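Local coordinates for cytolethal distending toxin subunit B (Escherichia coli, PDB 2F1N), which nicks DNA as the endonuclease subunit of a three-part toxin, very probably damaging DNA in intoxicated cells and inducing G2/M cell cycle arrest, at residues A[24-28]-A[103-107]; A[34-39]-A[81-85]; A[74-78]-A[120-125]; A[163-167]-A[179-183]. The contacts are given in a common frame with arbitrary orientation. Residue numbers count along the deposited sequence, not the author numbering.

Contact 1. Residues A[24-28]-A[103-107]; sequences QGASA and LGGRV
The end of a strand and a glycine-rich loop run past each other here in opposite directions, without the ladder of a sheet: the CA atoms of Ala26 and Arg106 lie 4.8 Å apart, those of Ser27 and Gly105 5.2 Å. Ser27 has the most surface covered. It leaves the extended backbone of Ala26 (phi/psi -136/146) at -57/-31, points its CB toward the loop, and with chi1 near 34° gives a weak hydrogen bond from its OG to Gly104 O at 3.1 Å. Serine is short and carries a donor for Gly104 O; its OG in turn explains glycine at 105, where a CB would clash with it. Gly105 also has a positive phi (72/33), a turn that glycine makes easily, and its O comes to 3.6 Å from Ser27 N. Arg106 supplies the other large share. Its CA lies 3.8 Å from Gly25 O, while its methylene chain (chi1 -94°, chi2 t, chi3 m) lays CG 4.2 Å from Ala26 CB; Ala26 is short enough to let it pass. Nearby, Gln24 OE1 accepts a hydrogen bond from Asp253 N. Loops at the ends of the sheet strands are a feature of the DNase I-like fold; as in its relatives, this pair probably lies beside the active-site cleft.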
loop_
_atom_site.group_PDB
_atom_site.type_symbol
_atom_site.label_atom_id
_atom_site.label_comp_id
_atom_site.label_asym_id
_atom_site.label_seq_id
_atom_site.Cartn_x
_atom_site.Cartn_y
_atom_site.Cartn_z
ATOM N N GLN A 24 1.817 -4.699 -12.150
ATOM C CA GLN A 24 2.479 -5.736 -12.952
ATOM C C GLN A 24 3.463 -5.093 -13.914
ATOM O O GLN A 24 3.468 -5.396 -15.128
ATOM C CB GLN A 24 1.428 -6.576 -13.686
ATOM C CG GLN A 24 0.705 -7.520 -12.741
ATOM C CD GLN A 24 -0.064 -8.639 -13.495
ATOM O OE1 GLN A 24 -0.634 -8.400 -14.564
ATOM N NE2 GLN A 24 -0.025 -9.847 -12.955
ATOM N N GLY A 25 4.314 -4.234 -13.338
ATOM C CA GLY A 25 5.217 -3.398 -14.083
ATOM C C GLY A 25 6.593 -4.033 -14.054
ATOM O O GLY A 25 6.887 -4.909 -13.234
ATOM N N ALA A 26 7.449 -3.517 -14.927
ATOM C CA ALA A 26 8.824 -3.972 -15.048
ATOM C C ALA A 26 9.618 -2.692 -15.159
ATOM O O ALA A 26 9.128 -1.719 -15.747
ATOM C CB ALA A 26 8.992 -4.779 -16.335
ATOM N N SER A 27 10.828 -2.693 -14.614
ATOM C CA SER A 27 11.609 -1.445 -14.517
ATOM C C SER A 27 11.854 -0.732 -15.852
ATOM O O SER A 27 11.918 0.484 -15.913
ATOM C CB SER A 27 12.906 -1.642 -13.723
ATOM O OG SER A 27 13.454 -2.938 -13.926
ATOM N N ALA A 28 11.953 -1.485 -16.939
ATOM C CA ALA A 28 12.203 -0.871 -18.231
ATOM C C ALA A 28 11.003 -0.256 -18.976
ATOM O O ALA A 28 11.161 0.556 -19.901
ATOM C CB ALA A 28 12.931 -1.847 -19.101
ATOM N N LEU A 103 18.054 -5.686 -9.961
ATOM C CA LEU A 103 18.301 -6.500 -11.152
ATOM C C LEU A 103 17.153 -6.431 -12.170
ATOM O O LEU A 103 17.102 -5.473 -12.965
ATOM C CB LEU A 103 18.658 -7.948 -10.758
ATOM C CG LEU A 103 20.175 -8.196 -10.596
ATOM C CD1 LEU A 103 20.674 -7.873 -9.179
ATOM C CD2 LEU A 103 20.570 -9.618 -10.974
ATOM N N GLY A 104 16.248 -7.425 -12.146
ATOM C CA GLY A 104 15.081 -7.470 -13.035
ATOM C C GLY A 104 13.932 -6.496 -12.728
ATOM O O GLY A 104 13.238 -6.029 -13.644
ATOM N N GLY A 105 13.705 -6.225 -11.441
ATOM C CA GLY A 105 12.810 -5.152 -11.008
ATOM C C GLY A 105 11.319 -5.371 -11.193
ATOM O O GLY A 105 10.591 -4.426 -11.432
ATOM N N ARG A 106 10.859 -6.612 -11.072
ATOM C CA ARG A 106 9.445 -6.923 -11.316
ATOM C C ARG A 106 8.620 -7.022 -10.033
ATOM O O ARG A 106 7.421 -7.360 -10.057
ATOM C CB ARG A 106 9.320 -8.217 -12.129
ATOM C CG ARG A 106 9.226 -7.953 -13.657
ATOM C CD ARG A 106 9.221 -9.195 -14.521
ATOM N NE ARG A 106 10.520 -9.860 -14.461
ATOM C CZ ARG A 106 11.467 -9.731 -15.386
ATOM N NH1 ARG A 106 11.259 -8.962 -16.454
ATOM N NH2 ARG A 106 12.625 -10.368 -15.246
ATOM N N VAL A 107 9.263 -6.773 -8.901
ATOM C CA VAL A 107 8.548 -6.854 -7.620
ATOM C C VAL A 107 8.841 -5.613 -6.747
ATOM O O VAL A 107 8.778 -5.662 -5.508
ATOM C CB VAL A 107 8.759 -8.259 -6.887
ATOM C CG1 VAL A 107 8.265 -9.424 -7.757
ATOM C CG2 VAL A 107 10.199 -8.484 -6.472
#

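Contact 2. Residues A[34-39]-A[81-85]; sequences WNINVR and IWNLS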
loop_
_atom_site.group_PDB
_atom_site.type_symbol
_atom_site.label_atom_id
_atom_site.label_comp_id
_atom_site.label_asym_id
_atom_site.label_seq_id
_atom_site.Cartn_x
_atom_site.Cartn_y
_atom_site.Cartn_z
ATOM N N TRP A 34 2.751 4.640 -14.959
ATOM C CA TRP A 34 2.885 5.768 -14.022
ATOM C C TRP A 34 2.307 7.077 -14.550
ATOM O O TRP A 34 1.448 7.660 -13.910
ATOM C CB TRP A 34 4.328 5.976 -13.599
ATOM C CG TRP A 34 4.725 5.014 -12.516
ATOM C CD1 TRP A 34 5.307 3.756 -12.666
ATOM C CD2 TRP A 34 4.625 5.244 -11.101
ATOM N NE1 TRP A 34 5.517 3.192 -11.427
ATOM C CE2 TRP A 34 5.137 4.087 -10.452
ATOM C CE3 TRP A 34 4.104 6.296 -10.325
ATOM C CZ2 TRP A 34 5.163 3.948 -9.058
ATOM C CZ3 TRP A 34 4.200 6.196 -8.932
ATOM C CH2 TRP A 34 4.705 5.021 -8.318
ATOM N N ASN A 35 2.764 7.526 -15.741
ATOM C CA ASN A 35 2.408 8.889 -16.209
ATOM C C ASN A 35 0.955 9.044 -16.591
ATOM O O ASN A 35 0.412 10.149 -16.481
ATOM C CB ASN A 35 3.298 9.410 -17.366
ATOM C CG ASN A 35 3.162 10.960 -17.588
ATOM O OD1 ASN A 35 3.167 11.774 -16.640
ATOM N ND2 ASN A 35 3.043 11.364 -18.868
ATOM N N ILE A 36 0.331 7.936 -16.999
ATOM C CA ILE A 36 -1.114 7.945 -17.256
ATOM C C ILE A 36 -1.954 7.343 -16.138
ATOM O O ILE A 36 -2.746 8.049 -15.531
ATOM C CB ILE A 36 -1.445 7.276 -18.630
ATOM C CG1 ILE A 36 -0.503 7.815 -19.698
ATOM C CG2 ILE A 36 -2.935 7.503 -18.991
ATOM C CD1 ILE A 36 -0.731 9.254 -20.039
ATOM N N ASN A 37 -1.764 6.062 -15.836
ATOM C CA ASN A 37 -2.696 5.346 -14.956
ATOM C C ASN A 37 -2.549 5.703 -13.487
ATOM O O ASN A 37 -3.526 6.031 -12.842
ATOM C CB ASN A 37 -2.607 3.851 -15.168
ATOM C CG ASN A 37 -2.784 3.481 -16.645
ATOM O OD1 ASN A 37 -3.823 3.799 -17.259
ATOM N ND2 ASN A 37 -1.792 2.853 -17.216
ATOM N N VAL A 38 -1.332 5.683 -12.949
ATOM C CA VAL A 38 -1.191 6.161 -11.561
ATOM C C VAL A 38 -1.574 7.638 -11.407
ATOM O O VAL A 38 -2.243 8.012 -10.426
ATOM C CB VAL A 38 0.279 5.938 -11.043
ATOM C CG1 VAL A 38 0.463 6.696 -9.738
ATOM C CG2 VAL A 38 0.613 4.417 -10.865
ATOM N N ARG A 39 -1.180 8.457 -12.372
ATOM C CA ARG A 39 -1.531 9.874 -12.357
ATOM C C ARG A 39 -3.042 10.102 -12.231
ATOM O O ARG A 39 -3.487 10.935 -11.446
ATOM C CB ARG A 39 -1.033 10.531 -13.624
ATOM C CG ARG A 39 -1.401 11.998 -13.658
ATOM C CD ARG A 39 -1.135 12.638 -14.989
ATOM N NE ARG A 39 0.279 12.926 -15.189
ATOM C CZ ARG A 39 0.861 14.088 -14.844
ATOM N NH1 ARG A 39 0.150 15.027 -14.254
ATOM N NH2 ARG A 39 2.150 14.294 -15.089
ATOM N N ILE A 81 9.928 13.633 -5.209
ATOM C CA ILE A 81 8.849 14.545 -5.449
ATOM C C ILE A 81 8.480 14.491 -6.915
ATOM O O ILE A 81 9.350 14.510 -7.798
ATOM C CB ILE A 81 9.185 16.005 -4.953
ATOM C CG1 ILE A 81 9.092 16.016 -3.435
ATOM C CG2 ILE A 81 8.130 17.043 -5.440
ATOM C CD1 ILE A 81 9.613 17.311 -2.723
ATOM N N TRP A 82 7.173 14.446 -7.164
ATOM C CA TRP A 82 6.665 14.306 -8.535
ATOM C C TRP A 82 5.760 15.487 -8.792
ATOM O O TRP A 82 4.651 15.610 -8.232
ATOM C CB TRP A 82 5.938 12.954 -8.698
ATOM C CG TRP A 82 5.458 12.601 -10.091
ATOM C CD1 TRP A 82 5.897 13.111 -11.304
ATOM C CD2 TRP A 82 4.450 11.634 -10.398
ATOM N NE1 TRP A 82 5.216 12.496 -12.337
ATOM C CE2 TRP A 82 4.335 11.575 -11.809
ATOM C CE3 TRP A 82 3.653 10.778 -9.613
ATOM C CZ2 TRP A 82 3.415 10.721 -12.455
ATOM C CZ3 TRP A 82 2.750 9.884 -10.266
ATOM C CH2 TRP A 82 2.662 9.875 -11.675
ATOM N N ASN A 83 6.255 16.397 -9.647
ATOM C CA ASN A 83 5.501 17.625 -9.947
ATOM C C ASN A 83 4.482 17.292 -11.015
ATOM O O ASN A 83 4.857 16.790 -12.066
ATOM C CB ASN A 83 6.447 18.742 -10.433
ATOM C CG ASN A 83 5.763 20.124 -10.498
ATOM O OD1 ASN A 83 4.562 20.227 -10.678
ATOM N ND2 ASN A 83 6.552 21.183 -10.360
ATOM N N LEU A 84 3.201 17.534 -10.748
ATOM C CA LEU A 84 2.140 17.041 -11.637
ATOM C C LEU A 84 1.561 18.148 -12.514
ATOM O O LEU A 84 0.922 17.870 -13.531
ATOM C CB LEU A 84 1.001 16.400 -10.825
ATOM C CG LEU A 84 1.334 15.126 -10.038
ATOM C CD1 LEU A 84 0.152 14.650 -9.235
ATOM C CD2 LEU A 84 1.787 13.996 -11.008
ATOM N N SER A 85 1.744 19.396 -12.084
ATOM C CA SER A 85 1.155 20.578 -12.753
ATOM C C SER A 85 1.435 21.788 -11.888
ATOM O O SER A 85 1.776 21.638 -10.726
ATOM C CB SER A 85 -0.373 20.440 -12.926
ATOM O OG SER A 85 -0.951 21.571 -13.600
HETATM O O HOH W 1 5.152 12.734 -15.221
HETATM O O HOH W 2 3.876 16.525 -14.687
#
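Aromatic packing forms the buried part of this contact, where helix 34-39 lies nearly at right angles (96°) to strand 81-83. The edge of Trp34 approaches the face of Trp82 in an offset edge-to-face pair (centroids 5.9 Å apart, planes at 69°), and Val38 CG1 touches Trp82 CZ3 at 4.0 Å. Trp82 CH2 also lies 3.4 Å from Trp34 O, which accepts Arg39 N in a pi-type turn. Trp34 NE1 bonds to Ala56 O.

Direct polar bonds centre on Arg39, long enough to span the gap: NH1 crosses to Leu84 O (3.0 Å), while NH2, within the helix, donates to Asn35 OD1 (3.1 Å), which holds the guanidinium in place. Leu84 CD2 covers one guanidinium face, 3.8 Å from NH1.

Two waters add bridges. Water 1 links Asn35 OD1 (2.6 Å) to Trp82 NE1 (2.9 Å); water 2 links Arg39 NH2 (2.8 Å) to Asn83 O (2.8 Å).

The chemistry is thus graded, from an apolar tryptophan interior to a hydrated rim where a charged side chain serves backbone carbonyls at and just beyond the strand's end, one directly and one through water.

Contact 3. Residues A[74-78]-A[120-125]; sequences GIPVR and VFVLSP
Branched apolar side chains interdigitate across this contact, with no hydrogen bond between the two backbones. Segment 74-78 is an irregular but largely extended loop, entered at Gly74 with a positive phi (69/25); 120-123 is regular strand, and Ser124 and Pro125 carry on extended beyond it. The chains run in opposite senses, with the CA atoms of Ile75 and Val122 7.2 Å apart. Val122 (chi1 t) is the central bump: it fits the hollow between Ile75 and Val77, its CG1 3.6 Å from Ile75 CB and its CG2 3.8 Å from Val77 CG2. Val77 (chi1 t) in turn straddles Val122 and Val120, reaching Val120 CG1 from its CG1 at 4.4 Å. Ile75, in the mt rotamer, extends farther, so its CD1 enters a shallow hollow formed by Leu123 O (3.9 Å), Ser124 CA (3.9 Å) and Pro125 CD (4.3 Å). Beta-branched residues suit both extended chains and such close meshing, while Pro76 points away. Around them, Val77 also touches Leu134 and Ser98, and Val120 touches Tyr96. The contact joins edge strand 119-123 of one sheet to the loop leading into strand 78-83 of the other, within the two-sheet sandwich of the DNase I-like fold.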
loop_
_atom_site.group_PDB
_atom_site.type_symbol
_atom_site.label_atom_id
_atom_site.label_comp_id
_atom_site.label_asym_id
_atom_site.label_seq_id
_atom_site.Cartn_x
_atom_site.Cartn_y
_atom_site.Cartn_z
ATOM N N GLY A 74 19.034 -2.021 5.615
ATOM C CA GLY A 74 19.591 -2.437 4.336
ATOM C C GLY A 74 18.547 -2.673 3.241
ATOM O O GLY A 74 18.814 -3.398 2.279
ATOM N N ILE A 75 17.381 -2.034 3.341
ATOM C CA ILE A 75 16.423 -2.128 2.246
ATOM C C ILE A 75 16.322 -0.806 1.487
ATOM O O ILE A 75 16.008 0.205 2.126
ATOM C CB ILE A 75 15.064 -2.533 2.775
ATOM C CG1 ILE A 75 15.129 -3.925 3.427
ATOM C CG2 ILE A 75 13.985 -2.473 1.623
ATOM C CD1 ILE A 75 14.037 -4.155 4.438
ATOM N N PRO A 76 16.588 -0.817 0.175
ATOM C CA PRO A 76 16.512 0.382 -0.661
ATOM C C PRO A 76 15.176 1.088 -0.526
ATOM O O PRO A 76 14.129 0.469 -0.713
ATOM C CB PRO A 76 16.656 -0.175 -2.075
ATOM C CG PRO A 76 17.543 -1.366 -1.871
ATOM C CD PRO A 76 17.072 -1.982 -0.618
ATOM N N VAL A 77 15.215 2.366 -0.176
ATOM C CA VAL A 77 14.015 3.183 -0.159
ATOM C C VAL A 77 14.391 4.648 -0.426
ATOM O O VAL A 77 15.361 5.155 0.129
ATOM C CB VAL A 77 13.196 3.057 1.151
ATOM C CG1 VAL A 77 11.855 3.890 1.084
ATOM C CG2 VAL A 77 12.896 1.581 1.470
ATOM N N ARG A 78 13.615 5.325 -1.276
ATOM C CA ARG A 78 13.895 6.717 -1.646
ATOM C C ARG A 78 12.621 7.509 -1.619
ATOM O O ARG A 78 11.573 7.012 -2.020
ATOM C CB ARG A 78 14.461 6.842 -3.118
ATOM C CG ARG A 78 15.841 6.272 -3.358
ATOM C CD ARG A 78 16.049 5.940 -4.857
ATOM N NE ARG A 78 16.576 7.117 -5.512
ATOM C CZ ARG A 78 16.531 7.361 -6.822
ATOM N NH1 ARG A 78 15.927 6.523 -7.647
ATOM N NH2 ARG A 78 17.104 8.465 -7.296
ATOM N N VAL A 120 8.959 7.480 7.748
ATOM C CA VAL A 120 8.958 6.335 6.823
ATOM C C VAL A 120 9.367 5.069 7.557
ATOM O O VAL A 120 10.391 5.074 8.268
ATOM C CB VAL A 120 9.913 6.583 5.659
ATOM C CG1 VAL A 120 9.753 5.400 4.588
ATOM C CG2 VAL A 120 9.610 7.932 5.047
ATOM N N PHE A 121 8.607 3.999 7.342
ATOM C CA PHE A 121 8.864 2.670 7.962
ATOM C C PHE A 121 9.323 1.651 6.893
ATOM O O PHE A 121 8.720 1.555 5.838
ATOM C CB PHE A 121 7.639 2.096 8.651
ATOM C CG PHE A 121 7.054 3.005 9.687
ATOM C CD1 PHE A 121 7.828 3.511 10.710
ATOM C CD2 PHE A 121 5.729 3.407 9.587
ATOM C CE1 PHE A 121 7.264 4.387 11.679
ATOM C CE2 PHE A 121 5.188 4.296 10.534
ATOM C CZ PHE A 121 5.952 4.755 11.571
ATOM N N VAL A 122 10.377 0.900 7.201
ATOM C CA VAL A 122 10.847 -0.150 6.329
ATOM C C VAL A 122 11.044 -1.378 7.205
ATOM O O VAL A 122 11.935 -1.394 8.074
ATOM C CB VAL A 122 12.212 0.178 5.730
ATOM C CG1 VAL A 122 12.446 -0.833 4.616
ATOM C CG2 VAL A 122 12.245 1.625 5.191
ATOM N N LEU A 123 10.199 -2.381 7.007
ATOM C CA LEU A 123 10.260 -3.614 7.780
ATOM C C LEU A 123 10.749 -4.773 6.870
ATOM O O LEU A 123 10.428 -4.847 5.676
ATOM C CB LEU A 123 8.899 -3.929 8.432
ATOM C CG LEU A 123 8.169 -2.712 9.087
ATOM C CD1 LEU A 123 6.896 -3.135 9.753
ATOM C CD2 LEU A 123 9.030 -1.933 10.094
ATOM N N SER A 124 11.542 -5.660 7.464
ATOM C CA SER A 124 12.191 -6.738 6.732
ATOM C C SER A 124 11.197 -7.790 6.264
ATOM O O SER A 124 10.133 -7.982 6.854
ATOM C CB SER A 124 13.284 -7.362 7.629
ATOM O OG SER A 124 14.246 -6.336 7.878
ATOM N N PRO A 125 11.533 -8.476 5.167
ATOM C CA PRO A 125 10.719 -9.598 4.713
ATOM C C PRO A 125 10.591 -10.612 5.826
ATOM O O PRO A 125 11.529 -10.766 6.621
ATOM C CB PRO A 125 11.579 -10.225 3.594
ATOM C CG PRO A 125 12.404 -9.069 3.077
ATOM C CD PRO A 125 12.694 -8.208 4.294
#

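Contact 4. Residues A[163-167]-A[179-183]; sequences VYNFF and NWMIL
Strand 179-183 passes beneath helix 163-167 at an axis distance of 10.1 Å, the two directions 155° apart and so roughly antiparallel; the nearest CA atoms are those of Val163 and Ile182, at 8.2 Å. The strand opens with Asn179, pointing away from the helix. Trp180 follows, pointing toward it, and with chi1 p and chi2 -98° its broad indole provides the largest single share of the interface. Val163 CG1 sits over the six-membered ring in a CH-pi contact (4.0 Å from the centroid), Tyr164 CB lies 3.9 Å from CZ2 of Trp180, and Phe167 CD2 meets Trp180 CD1 at 3.3 Å, the Phe167 ring nearly parallel (14°) to the five-membered ring of Trp180, but slid so far that they barely overlap. NE1 of Trp180 bonds to Ser229 OG. Met181 turns away; Ile182 (mt) turns back, its CD1 3.5 Å from Val163 CG2. Alternation thus divides the strand: Trp180 and Ile182 receive helix 156-168, whereas Met181 and Leu183 face strand 18-25 of the other sheet, with strands 141-147 and 222-228 as flanking neighbours.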
loop_
_atom_site.group_PDB
_atom_site.type_symbol
_atom_site.label_atom_id
_atom_site.label_comp_id
_atom_site.label_asym_id
_atom_site.label_seq_id
_atom_site.Cartn_x
_atom_site.Cartn_y
_atom_site.Cartn_z
ATOM N N VAL A 163 3.433 -6.007 11.190
ATOM C CA VAL A 163 3.001 -4.618 11.365
ATOM C C VAL A 163 2.385 -4.460 12.746
ATOM O O VAL A 163 2.701 -3.518 13.459
ATOM C CB VAL A 163 1.943 -4.212 10.307
ATOM C CG1 VAL A 163 1.367 -2.817 10.630
ATOM C CG2 VAL A 163 2.590 -4.236 8.881
ATOM N N TYR A 164 1.521 -5.381 13.136
ATOM C CA TYR A 164 0.916 -5.288 14.473
ATOM C C TYR A 164 2.021 -5.260 15.563
ATOM O O TYR A 164 1.996 -4.447 16.503
ATOM C CB TYR A 164 0.072 -6.559 14.696
ATOM C CG TYR A 164 -0.346 -6.760 16.140
ATOM C CD1 TYR A 164 -1.462 -6.107 16.655
ATOM C CD2 TYR A 164 0.364 -7.628 16.973
ATOM C CE1 TYR A 164 -1.863 -6.346 17.983
ATOM C CE2 TYR A 164 -0.001 -7.834 18.281
ATOM C CZ TYR A 164 -1.116 -7.193 18.782
ATOM O OH TYR A 164 -1.498 -7.444 20.100
ATOM N N ASN A 165 2.974 -6.176 15.459
ATOM C CA ASN A 165 4.044 -6.215 16.481
ATOM C C ASN A 165 4.986 -5.010 16.462
ATOM O O ASN A 165 5.510 -4.592 17.526
ATOM C CB ASN A 165 4.801 -7.552 16.450
ATOM C CG ASN A 165 3.964 -8.703 17.022
ATOM O OD1 ASN A 165 3.566 -8.682 18.193
ATOM N ND2 ASN A 165 3.705 -9.704 16.221
ATOM N N PHE A 166 5.267 -4.479 15.260
ATOM C CA PHE A 166 6.111 -3.305 15.127
ATOM C C PHE A 166 5.572 -2.132 15.974
ATOM O O PHE A 166 6.315 -1.532 16.788
ATOM C CB PHE A 166 6.224 -2.898 13.646
ATOM C CG PHE A 166 6.936 -1.587 13.425
ATOM C CD1 PHE A 166 8.285 -1.433 13.753
ATOM C CD2 PHE A 166 6.231 -0.483 12.922
ATOM C CE1 PHE A 166 8.950 -0.208 13.558
ATOM C CE2 PHE A 166 6.890 0.732 12.698
ATOM C CZ PHE A 166 8.259 0.875 13.047
ATOM N N PHE A 167 4.287 -1.831 15.821
ATOM C CA PHE A 167 3.687 -0.751 16.586
ATOM C C PHE A 167 3.536 -1.140 18.060
ATOM O O PHE A 167 3.860 -0.346 18.909
ATOM C CB PHE A 167 2.345 -0.314 15.979
ATOM C CG PHE A 167 2.515 0.348 14.681
ATOM C CD1 PHE A 167 3.255 1.551 14.608
ATOM C CD2 PHE A 167 2.116 -0.285 13.507
ATOM C CE1 PHE A 167 3.500 2.161 13.402
ATOM C CE2 PHE A 167 2.394 0.309 12.276
ATOM C CZ PHE A 167 3.082 1.512 12.217
ATOM N N ASN A 179 -3.108 4.382 14.219
ATOM C CA ASN A 179 -3.996 3.586 13.394
ATOM C C ASN A 179 -3.254 3.218 12.134
ATOM O O ASN A 179 -2.783 4.099 11.451
ATOM C CB ASN A 179 -5.246 4.383 13.039
ATOM C CG ASN A 179 -6.090 4.685 14.280
ATOM O OD1 ASN A 179 -6.462 3.779 14.992
ATOM N ND2 ASN A 179 -6.366 5.964 14.536
ATOM N N TRP A 180 -3.162 1.926 11.850
ATOM C CA TRP A 180 -2.407 1.481 10.656
ATOM C C TRP A 180 -3.288 0.797 9.626
ATOM O O TRP A 180 -4.347 0.208 9.954
ATOM C CB TRP A 180 -1.228 0.599 11.052
ATOM C CG TRP A 180 -1.475 -0.499 12.063
ATOM C CD1 TRP A 180 -1.202 -0.426 13.401
ATOM C CD2 TRP A 180 -1.975 -1.830 11.829
ATOM N NE1 TRP A 180 -1.491 -1.622 14.011
ATOM C CE2 TRP A 180 -1.946 -2.511 13.079
ATOM C CE3 TRP A 180 -2.407 -2.547 10.675
ATOM C CZ2 TRP A 180 -2.369 -3.850 13.239
ATOM C CZ3 TRP A 180 -2.818 -3.900 10.834
ATOM C CH2 TRP A 180 -2.777 -4.536 12.102
ATOM N N MET A 181 -2.851 0.860 8.353
ATOM C CA MET A 181 -3.583 0.189 7.301
ATOM C C MET A 181 -2.554 -0.447 6.382
ATOM O O MET A 181 -1.637 0.232 5.964
ATOM C CB MET A 181 -4.440 1.165 6.496
ATOM C CG MET A 181 -5.314 0.381 5.538
ATOM S SD MET A 181 -6.380 1.372 4.478
ATOM C CE MET A 181 -7.325 2.289 5.690
ATOM N N ILE A 182 -2.720 -1.735 6.119
ATOM C CA ILE A 182 -1.845 -2.435 5.162
ATOM C C ILE A 182 -2.647 -2.641 3.863
ATOM O O ILE A 182 -3.710 -3.285 3.862
ATOM C CB ILE A 182 -1.426 -3.805 5.722
ATOM C CG1 ILE A 182 -0.859 -3.695 7.166
ATOM C CG2 ILE A 182 -0.386 -4.420 4.748
ATOM C CD1 ILE A 182 -0.672 -5.042 7.895
ATOM N N LEU A 183 -2.136 -2.123 2.753
ATOM C CA LEU A 183 -2.847 -2.172 1.466
ATOM C C LEU A 183 -1.981 -3.007 0.553
ATOM O O LEU A 183 -0.790 -2.735 0.423
ATOM C CB LEU A 183 -2.903 -0.761 0.884
ATOM C CG LEU A 183 -3.836 0.204 1.633
ATOM C CD1 LEU A 183 -3.342 1.690 1.553
ATOM C CD2 LEU A 183 -5.213 0.067 0.973
#

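From the N terminus, strand 18-25 runs into the first segment of contact 1, and helix 31-42 soon supplies that of contact 2. Residues 74-78 then open contact 3 before 81-85 close contact 2, so these two cross, joined by the strand 78-83. Residues 103-107 close contact 1, within whose loop contact 2 is nested; contact 3 closes later, at 120-125, and so crosses contact 1 as well. Contact 4 follows in series. Contacts 1 and 2 belong to the eight-stranded sheet, contact 4 to the six-stranded one, and contact 3 joins them. Phe121 and Leu123 of 120-125 pack against Phe166, linking contact 3 to contact 4.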